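Local coordinates for protein inactive glucansucrase (Lactobacillus reuteri, PDB 5JBD) that is an inactive glucansucrase of glycosyl hydrolase family 70, with a TIM-barrel core and a bound calcium ion, at residues A[561-566]-A[616-621]; A[536-541]-A[552-557]; A[110-115]-A[137-142]. All blocks are in the same frame, centred on the assembly; numbering follows the deposited sequence.

How the contacts relate
From the N terminus, contact 3 comes first: 110-115 folds back against the long helix 126-147, closing a loop of 21 residues that are mostly helical. Much later, contact 2 spans a short excursion of 10 residues, setting strand 537-542 against strand 550-555 of a different sheet. Contact 1 then brings strand 564-571 beside strand 612-618 across 49 residues. The three loops follow in series, with neither nesting nor crossing. Contacts 1 and 2 have centres about 12 Å apart and join directly, since Trp616 N is hydrogen-bonded to Ala538 O between neighbouring strands and the Tyr565 ring touches Met556. Contact 3 lies on the opposite side of the chain's centre, with nearest atoms about 68 Å from contact 2.

Contact 1: residues A[561-566]-A[616-621]; sequences ANQQYR and WVPVIS
Tyr565 lays its ring alongside Pro618, with CE2 3.6 Å from Pro618 CD and both side chains pointing the same way. Its CG stands anti to the carbonyl carbon (chi1 -80°), and CD2 comes to 3.3 Å from Val617 C. Beside it, Trp616 brings CE3 obliquely to 3.3 Å from Arg566 O. Val619 CG2 meets Gln564 CB at 3.7 Å.

Backbone bonds fix this register. Arg566 and Val617 form an antiparallel hydrogen-bonded pair: Arg566 N gives to Val617 O at 2.7 Å, nearly along the C=O axis (166°), and Val617 N returns to Arg566 O at 3.2 Å. Val619 N also reaches Gln564 O at 3.2 Å, standing 35° out of the carbonyl plane.

Two waters extend the grip. One accepts from Gln563 NE2 and donates to Gln564 O and Val619 O; the other donates to Pro618 O and lies in the plane of the Arg566 guanidinium, at its edge by NE. Gln563 NE2 has a stronger partner in Arg533 O.

Strand 564-571 thus pairs with 612-618 inside a larger antiparallel sheet, flanked by strand 588-590 beside Gln564 and by Phe496 of helix 483-496 against Val617 and Pro618.

Contact 2: residues A[536-541]-A[552-557]; sequences GMAVLV and VAINMG
Ala538 meets Met556, just past the end of strand 550-555, where two roughly antiparallel strands face each other without sharing a sheet. The axes of 537-541 and 552-555 run at 144° to one another and approach no nearer than 8.9 Å, well beyond the spacing of paired strands, so side chains alone fill the gap. Met556 closes one end. Its chain is bent twice, about CB-CG, which places SD (chi2 -56°), and about CG-SD, which places CE (chi3 -68°), and SD lies 3.6 Å and CE 3.7 Å from Ala538 CB. The same methyl receives Ile554 CG2 at 4.0 Å. Farther along, Leu540 and Ile554 reach toward each other tip to tip, CD1 of each 3.8 Å apart, and a looser contact joins Leu540 CD2 to Val552 CG2 at 4.3 Å. Alternation is what selects these residues: Ala538 and Leu540 direct their CB atoms to the other strand, as do Val552 and Ile554, whereas Met537 and Val539 point away. Beyond Ile554 the chain turns, and Asn555 OD1 accepts from Gly557 N at 3.0 Å in an Asx turn.

All six touching residues are buried. The backbone of 537-542 spends its hydrogen bonds on strands 510-515 and 612-618, while 550-555 pairs with 596-605. The facing layers are therefore held, in the manner of a beta sandwich, by apolar and nondirectional contact between methyl, branched and thioether groups.

Contact 3: residues A[110-115]-A[137-142]; sequences YGLTKD and RYVIEQ
Tyr110 presents its ring to three side chains of helix 126-147, and each approaches obliquely. Gln142 comes closest: its NE2 lies 3.5 Å from Tyr110 CE1 and 3.7 Å from Tyr110 CZ, the two side chains reaching toward each other tip to tip. Ring and amide planes are 59° apart, so this is not a parallel stack. Tyr138 adds a looser aromatic contact, CD2 to Tyr110 CE2 at 4.3 Å.

The amide is positioned from outside the pair, since Gln142 NE2 donates to Gln66 O, while Gln142 OE1 has a weak hydrogen bond from Asn107 ND2. Gln142 CG lies anti to the carbonyl carbon (chi1 -69°), and the rest of its chain is extended, carrying the amide to the ring.

At the base of the Tyr110 side chain, Val139 CG2 serves two partners, Tyr110 CB at 4.0 Å and Leu112 CD1 at 4.1 Å. Tyr110 and Leu112 each slide past Val139 in the opposite direction. Leu112 also touches Leu136 of the same helix.

Just beyond, the Thr113 side chain caps a backbone N just past the segment, and its own N bonds to Thr116 OG1, a reciprocal pattern consistent with a capping box. Helix 114-117 thus has an N-capped start, and the loop leading into it packs Tyr110 and Leu112 on helix 126-147, with Leu112 also touching Val101 of helix 90-101.

Contact 1: residues A[561-566]-A[616-621]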
loop_
_atom_site.group_PDB
_atom_site.type_symbol
_atom_site.label_atom_id
_atom_site.label_comp_id
_atom_site.label_asym_id
_atom_site.label_seq_id
_atom_site.Cartn_x
_atom_site.Cartn_y
_atom_site.Cartn_z
ATOM N N ALA A 561 -22.295 33.038 -27.901
ATOM C CA ALA A 561 -22.561 33.373 -29.314
ATOM C C ALA A 561 -21.604 34.460 -29.770
ATOM O O ALA A 561 -21.191 35.309 -28.978
ATOM C CB ALA A 561 -24.001 33.823 -29.506
ATOM N N ASN A 562 -21.217 34.406 -31.045
ATOM C CA ASN A 562 -20.356 35.420 -31.660
ATOM C C ASN A 562 -19.093 35.649 -30.827
ATOM O O ASN A 562 -18.737 36.787 -30.502
ATOM C CB ASN A 562 -21.136 36.729 -31.866
ATOM C CG ASN A 562 -22.430 36.529 -32.662
ATOM O OD1 ASN A 562 -23.520 36.872 -32.194
ATOM N ND2 ASN A 562 -22.313 35.947 -33.849
ATOM N N GLN A 563 -18.424 34.550 -30.493
ATOM C CA GLN A 563 -17.290 34.590 -29.580
ATOM C C GLN A 563 -16.060 33.896 -30.132
ATOM O O GLN A 563 -16.157 32.817 -30.713
ATOM C CB GLN A 563 -17.676 33.971 -28.239
ATOM C CG GLN A 563 -16.586 34.147 -27.190
ATOM C CD GLN A 563 -17.028 33.821 -25.783
ATOM O OE1 GLN A 563 -18.139 33.345 -25.545
ATOM N NE2 GLN A 563 -16.133 34.073 -24.826
ATOM N N GLN A 564 -14.901 34.518 -29.902
ATOM C CA GLN A 564 -13.610 33.991 -30.348
ATOM C C GLN A 564 -13.068 32.957 -29.372
ATOM O O GLN A 564 -13.045 33.199 -28.163
ATOM C CB GLN A 564 -12.595 35.122 -30.460
ATOM C CG GLN A 564 -13.029 36.217 -31.415
ATOM C CD GLN A 564 -11.906 37.165 -31.753
ATOM O OE1 GLN A 564 -10.951 37.330 -30.991
ATOM N NE2 GLN A 564 -11.992 37.760 -32.926
ATOM N N TYR A 565 -12.635 31.816 -29.910
ATOM C CA TYR A 565 -12.029 30.727 -29.137
ATOM C C TYR A 565 -10.610 30.461 -29.617
ATOM O O TYR A 565 -10.335 30.487 -30.821
ATOM C CB TYR A 565 -12.897 29.460 -29.229
ATOM C CG TYR A 565 -14.059 29.541 -28.290
ATOM C CD1 TYR A 565 -15.201 30.239 -28.633
ATOM C CD2 TYR A 565 -13.967 29.001 -27.005
ATOM C CE1 TYR A 565 -16.253 30.355 -27.756
ATOM C CE2 TYR A 565 -15.011 29.114 -26.109
ATOM C CZ TYR A 565 -16.147 29.791 -26.486
ATOM O OH TYR A 565 -17.184 29.894 -25.613
ATOM N N ARG A 566 -9.715 30.220 -28.666
ATOM C CA ARG A 566 -8.332 29.912 -28.956
ATOM C C ARG A 566 -8.135 28.405 -29.059
ATOM O O ARG A 566 -8.660 27.639 -28.246
ATOM C CB ARG A 566 -7.421 30.474 -27.844
ATOM C CG ARG A 566 -5.937 30.277 -28.124
ATOM C CD ARG A 566 -5.063 31.160 -27.243
ATOM N NE ARG A 566 -4.997 30.696 -25.849
ATOM C CZ ARG A 566 -4.044 29.914 -25.318
ATOM N NH1 ARG A 566 -3.026 29.440 -26.044
ATOM N NH2 ARG A 566 -4.105 29.595 -24.026
ATOM N N TRP A 616 -10.493 23.744 -26.919
ATOM C CA TRP A 616 -10.799 25.157 -27.221
ATOM C C TRP A 616 -11.189 25.908 -25.961
ATOM O O TRP A 616 -11.990 25.400 -25.168
ATOM C CB TRP A 616 -11.954 25.261 -28.233
ATOM C CG TRP A 616 -11.587 24.637 -29.548
ATOM C CD1 TRP A 616 -11.768 23.346 -29.918
ATOM C CD2 TRP A 616 -10.906 25.273 -30.628
ATOM N NE1 TRP A 616 -11.262 23.134 -31.178
ATOM C CE2 TRP A 616 -10.725 24.306 -31.637
ATOM C CE3 TRP A 616 -10.427 26.579 -30.841
ATOM C CZ2 TRP A 616 -10.087 24.594 -32.848
ATOM C CZ3 TRP A 616 -9.792 26.868 -32.055
ATOM C CH2 TRP A 616 -9.622 25.874 -33.037
ATOM N N VAL A 617 -10.645 27.116 -25.793
ATOM C CA VAL A 617 -11.006 28.003 -24.674
ATOM C C VAL A 617 -11.232 29.438 -25.148
ATOM O O VAL A 617 -10.659 29.846 -26.155
ATOM C CB VAL A 617 -9.935 28.006 -23.546
ATOM C CG1 VAL A 617 -9.825 26.625 -22.922
ATOM C CG2 VAL A 617 -8.576 28.486 -24.038
ATOM N N PRO A 618 -12.045 30.211 -24.417
ATOM C CA PRO A 618 -12.221 31.614 -24.803
ATOM C C PRO A 618 -10.918 32.427 -24.883
ATOM O O PRO A 618 -10.006 32.227 -24.085
ATOM C CB PRO A 618 -13.129 32.174 -23.696
ATOM C CG PRO A 618 -13.888 30.979 -23.195
ATOM C CD PRO A 618 -12.923 29.838 -23.288
ATOM N N VAL A 619 -10.846 33.315 -25.869
ATOM C CA VAL A 619 -9.802 34.335 -25.953
ATOM C C VAL A 619 -10.025 35.296 -24.776
ATOM O O VAL A 619 -11.147 35.753 -24.574
ATOM C CB VAL A 619 -9.900 35.130 -27.285
ATOM C CG1 VAL A 619 -8.976 36.350 -27.276
ATOM C CG2 VAL A 619 -9.577 34.232 -28.481
ATOM N N ILE A 620 -8.971 35.587 -24.019
ATOM C CA ILE A 620 -9.027 36.532 -22.892
ATOM C C ILE A 620 -7.790 37.426 -22.815
ATOM O O ILE A 620 -6.762 37.135 -23.436
ATOM C CB ILE A 620 -9.146 35.796 -21.540
ATOM C CG1 ILE A 620 -7.984 34.809 -21.344
ATOM C CG2 ILE A 620 -10.474 35.074 -21.455
ATOM C CD1 ILE A 620 -7.845 34.299 -19.922
ATOM N N SER A 621 -7.932 38.525 -22.070
ATOM C CA SER A 621 -6.849 39.425 -21.727
ATOM C C SER A 621 -6.421 39.115 -20.281
ATOM O O SER A 621 -7.252 39.077 -19.344
ATOM C CB SER A 621 -7.342 40.864 -21.820
ATOM O OG SER A 621 -6.423 41.796 -21.310
HETATM O O HOH W 1 -13.658 35.161 -25.965
HETATM O O HOH W 2 -7.209 32.133 -23.939
#

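Contact 2: residues A[536-541]-A[552-557]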
loop_
_atom_site.group_PDB
_atom_site.type_symbol
_atom_site.label_atom_id
_atom_site.label_comp_id
_atom_site.label_asym_id
_atom_site.label_seq_id
_atom_site.Cartn_x
_atom_site.Cartn_y
_atom_site.Cartn_z
ATOM N N GLY A 536 -15.449 28.537 -19.575
ATOM C CA GLY A 536 -15.924 27.363 -20.303
ATOM C C GLY A 536 -14.833 26.780 -21.201
ATOM O O GLY A 536 -13.766 27.363 -21.377
ATOM N N MET A 537 -15.114 25.613 -21.766
ATOM C CA MET A 537 -14.119 24.839 -22.532
ATOM C C MET A 537 -14.838 23.792 -23.389
ATOM O O MET A 537 -15.898 23.294 -23.015
ATOM C CB MET A 537 -13.112 24.161 -21.565
ATOM C CG MET A 537 -12.035 23.276 -22.210
ATOM S SD MET A 537 -10.965 22.398 -21.031
ATOM C CE MET A 537 -9.796 23.688 -20.621
ATOM N N ALA A 538 -14.248 23.482 -24.543
ATOM C CA ALA A 538 -14.642 22.326 -25.349
ATOM C C ALA A 538 -13.450 21.393 -25.474
ATOM O O ALA A 538 -12.362 21.812 -25.866
ATOM C CB ALA A 538 -15.113 22.766 -26.724
ATOM N N VAL A 539 -13.668 20.127 -25.126
ATOM C CA VAL A 539 -12.687 19.066 -25.286
ATOM C C VAL A 539 -13.226 18.042 -26.306
ATOM O O VAL A 539 -14.292 17.464 -26.107
ATOM C CB VAL A 539 -12.422 18.384 -23.934
ATOM C CG1 VAL A 539 -11.533 17.153 -24.095
ATOM C CG2 VAL A 539 -11.799 19.380 -22.968
ATOM N N LEU A 540 -12.476 17.832 -27.381
ATOM C CA LEU A 540 -12.838 16.895 -28.455
ATOM C C LEU A 540 -11.915 15.699 -28.380
ATOM O O LEU A 540 -10.704 15.856 -28.507
ATOM C CB LEU A 540 -12.716 17.563 -29.826
ATOM C CG LEU A 540 -13.946 18.290 -30.354
ATOM C CD1 LEU A 540 -14.497 19.279 -29.345
ATOM C CD2 LEU A 540 -13.635 18.980 -31.675
ATOM N N VAL A 541 -12.483 14.509 -28.197
ATOM C CA VAL A 541 -11.714 13.296 -28.088
ATOM C C VAL A 541 -12.297 12.187 -28.956
ATOM O O VAL A 541 -13.482 11.863 -28.832
ATOM C CB VAL A 541 -11.668 12.826 -26.625
ATOM C CG1 VAL A 541 -10.971 11.474 -26.515
ATOM C CG2 VAL A 541 -10.971 13.873 -25.775
ATOM N N VAL A 552 -17.321 19.106 -37.755
ATOM C CA VAL A 552 -18.233 18.850 -36.637
ATOM C C VAL A 552 -18.699 20.167 -36.032
ATOM O O VAL A 552 -17.982 21.162 -36.096
ATOM C CB VAL A 552 -17.584 17.985 -35.536
ATOM C CG1 VAL A 552 -17.268 16.598 -36.082
ATOM C CG2 VAL A 552 -16.316 18.628 -34.984
ATOM N N ALA A 553 -19.882 20.143 -35.412
ATOM C CA ALA A 553 -20.493 21.327 -34.819
ATOM C C ALA A 553 -20.578 21.135 -33.300
ATOM O O ALA A 553 -21.267 20.226 -32.842
ATOM C CB ALA A 553 -21.882 21.539 -35.401
ATOM N N ILE A 554 -19.868 21.979 -32.547
ATOM C CA ILE A 554 -19.820 21.909 -31.074
ATOM C C ILE A 554 -20.723 22.983 -30.476
ATOM O O ILE A 554 -20.592 24.149 -30.813
ATOM C CB ILE A 554 -18.388 22.164 -30.526
ATOM C CG1 ILE A 554 -17.341 21.371 -31.309
ATOM C CG2 ILE A 554 -18.318 21.858 -29.026
ATOM C CD1 ILE A 554 -17.638 19.895 -31.440
ATOM N N ASN A 555 -21.621 22.601 -29.579
ATOM C CA ASN A 555 -22.469 23.576 -28.913
ATOM C C ASN A 555 -21.785 24.144 -27.667
ATOM O O ASN A 555 -21.778 23.505 -26.608
ATOM C CB ASN A 555 -23.821 22.978 -28.533
ATOM C CG ASN A 555 -24.757 24.014 -27.938
ATOM O OD1 ASN A 555 -24.492 25.220 -28.025
ATOM N ND2 ASN A 555 -25.873 23.566 -27.374
ATOM N N MET A 556 -21.263 25.364 -27.783
ATOM C CA MET A 556 -20.632 26.059 -26.653
ATOM C C MET A 556 -21.646 26.677 -25.679
ATOM O O MET A 556 -21.285 27.026 -24.547
ATOM C CB MET A 556 -19.666 27.134 -27.168
ATOM C CG MET A 556 -18.646 26.634 -28.194
ATOM S SD MET A 556 -17.634 25.250 -27.615
ATOM C CE MET A 556 -16.666 26.064 -26.357
ATOM N N GLY A 557 -22.892 26.830 -26.126
ATOM C CA GLY A 557 -23.972 27.378 -25.316
ATOM C C GLY A 557 -24.371 28.794 -25.691
ATOM O O GLY A 557 -23.594 29.532 -26.300
#

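Contact 3: residues A[110-115]-A[137-142]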
loop_
_atom_site.group_PDB
_atom_site.type_symbol
_atom_site.label_atom_id
_atom_site.label_comp_id
_atom_site.label_asym_id
_atom_site.label_seq_id
_atom_site.Cartn_x
_atom_site.Cartn_y
_atom_site.Cartn_z
ATOM N N TYR A 110 35.202 -41.571 12.713
ATOM C CA TYR A 110 33.962 -41.551 13.510
ATOM C C TYR A 110 32.756 -42.166 12.773
ATOM O O TYR A 110 31.604 -41.902 13.136
ATOM C CB TYR A 110 33.675 -40.111 13.996
ATOM C CG TYR A 110 34.694 -39.657 15.004
ATOM C CD1 TYR A 110 35.924 -39.144 14.598
ATOM C CD2 TYR A 110 34.464 -39.807 16.367
ATOM C CE1 TYR A 110 36.891 -38.771 15.523
ATOM C CE2 TYR A 110 35.421 -39.438 17.303
ATOM C CZ TYR A 110 36.635 -38.917 16.879
ATOM O OH TYR A 110 37.584 -38.558 17.807
ATOM N N GLY A 111 33.023 -43.001 11.763
ATOM C CA GLY A 111 31.979 -43.735 11.031
ATOM C C GLY A 111 31.081 -42.897 10.137
ATOM O O GLY A 111 29.959 -43.310 9.831
ATOM N N LEU A 112 31.582 -41.738 9.700
ATOM C CA LEU A 112 30.789 -40.747 8.969
ATOM C C LEU A 112 31.467 -40.368 7.664
ATOM O O LEU A 112 32.257 -39.429 7.608
ATOM C CB LEU A 112 30.574 -39.502 9.837
ATOM C CG LEU A 112 29.740 -39.723 11.100
ATOM C CD1 LEU A 112 29.880 -38.544 12.055
ATOM C CD2 LEU A 112 28.274 -39.987 10.763
ATOM N N THR A 113 31.175 -41.138 6.623
ATOM C CA THR A 113 31.610 -40.844 5.257
ATOM C C THR A 113 30.381 -40.709 4.375
ATOM O O THR A 113 29.273 -41.051 4.790
ATOM C CB THR A 113 32.517 -41.953 4.681
ATOM O OG1 THR A 113 31.785 -43.184 4.558
ATOM C CG2 THR A 113 33.733 -42.168 5.569
ATOM N N LYS A 114 30.581 -40.227 3.155
ATOM C CA LYS A 114 29.466 -40.076 2.210
ATOM C C LYS A 114 28.775 -41.411 1.928
ATOM O O LYS A 114 27.549 -41.472 1.826
ATOM C CB LYS A 114 29.933 -39.406 0.922
ATOM C CG LYS A 114 30.297 -37.949 1.148
ATOM C CD LYS A 114 30.856 -37.267 -0.084
ATOM C CE LYS A 114 31.476 -35.936 0.306
ATOM N NZ LYS A 114 31.776 -35.064 -0.858
ATOM N N ASP A 115 29.547 -42.488 1.868
ATOM C CA ASP A 115 28.950 -43.807 1.686
ATOM C C ASP A 115 28.268 -44.385 2.918
ATOM O O ASP A 115 27.237 -45.025 2.766
ATOM C CB ASP A 115 29.967 -44.771 1.126
ATOM C CG ASP A 115 30.259 -44.462 -0.297
ATOM O OD1 ASP A 115 29.441 -44.849 -1.162
ATOM O OD2 ASP A 115 31.255 -43.770 -0.530
ATOM N N ARG A 137 28.228 -34.866 16.322
ATOM C CA ARG A 137 28.490 -33.772 17.254
ATOM C C ARG A 137 29.996 -33.619 17.562
ATOM O O ARG A 137 30.505 -32.496 17.578
ATOM C CB ARG A 137 27.658 -33.902 18.526
ATOM C CG ARG A 137 26.181 -33.615 18.298
ATOM C CD ARG A 137 25.444 -33.419 19.611
ATOM N NE ARG A 137 25.240 -34.674 20.350
ATOM C CZ ARG A 137 24.236 -35.533 20.134
ATOM N NH1 ARG A 137 23.298 -35.305 19.222
ATOM N NH2 ARG A 137 24.159 -36.639 20.860
ATOM N N TYR A 138 30.700 -34.740 17.749
ATOM C CA TYR A 138 32.161 -34.725 17.956
ATOM C C TYR A 138 32.878 -34.119 16.733
ATOM O O TYR A 138 33.776 -33.293 16.875
ATOM C CB TYR A 138 32.713 -36.140 18.264
ATOM C CG TYR A 138 32.096 -36.850 19.463
ATOM C CD1 TYR A 138 31.700 -36.148 20.612
ATOM C CD2 TYR A 138 31.915 -38.239 19.458
ATOM C CE1 TYR A 138 31.137 -36.798 21.703
ATOM C CE2 TYR A 138 31.345 -38.898 20.549
ATOM C CZ TYR A 138 30.954 -38.171 21.664
ATOM O OH TYR A 138 30.367 -38.795 22.735
ATOM N N VAL A 139 32.433 -34.506 15.537
ATOM C CA VAL A 139 33.004 -33.994 14.281
ATOM C C VAL A 139 32.671 -32.504 14.107
ATOM O O VAL A 139 33.523 -31.735 13.692
ATOM C CB VAL A 139 32.556 -34.846 13.063
ATOM C CG1 VAL A 139 33.014 -34.227 11.741
ATOM C CG2 VAL A 139 33.093 -36.276 13.196
ATOM N N ILE A 140 31.464 -32.101 14.492
ATOM C CA ILE A 140 31.084 -30.676 14.500
ATOM C C ILE A 140 31.985 -29.873 15.467
ATOM O O ILE A 140 32.429 -28.775 15.122
ATOM C CB ILE A 140 29.586 -30.479 14.821
ATOM C CG1 ILE A 140 28.743 -30.928 13.627
ATOM C CG2 ILE A 140 29.254 -29.014 15.121
ATOM C CD1 ILE A 140 27.259 -30.987 13.896
ATOM N N GLU A 141 32.228 -30.399 16.665
ATOM C CA GLU A 141 33.084 -29.710 17.646
ATOM C C GLU A 141 34.536 -29.605 17.164
ATOM O O GLU A 141 35.224 -28.624 17.445
ATOM C CB GLU A 141 33.026 -30.412 19.013
ATOM C CG GLU A 141 31.669 -30.320 19.718
ATOM C CD GLU A 141 31.259 -28.905 20.089
ATOM O OE1 GLU A 141 32.139 -28.047 20.305
ATOM O OE2 GLU A 141 30.041 -28.636 20.188
ATOM N N GLN A 142 35.005 -30.611 16.432
ATOM C CA GLN A 142 36.308 -30.508 15.769
ATOM C C GLN A 142 36.320 -29.357 14.760
ATOM O O GLN A 142 37.292 -28.599 14.698
ATOM C CB GLN A 142 36.667 -31.802 15.069
ATOM C CG GLN A 142 36.962 -32.952 15.996
ATOM C CD GLN A 142 36.834 -34.278 15.242
ATOM O OE1 GLN A 142 36.901 -34.321 13.999
ATOM N NE2 GLN A 142 36.591 -35.350 15.976
#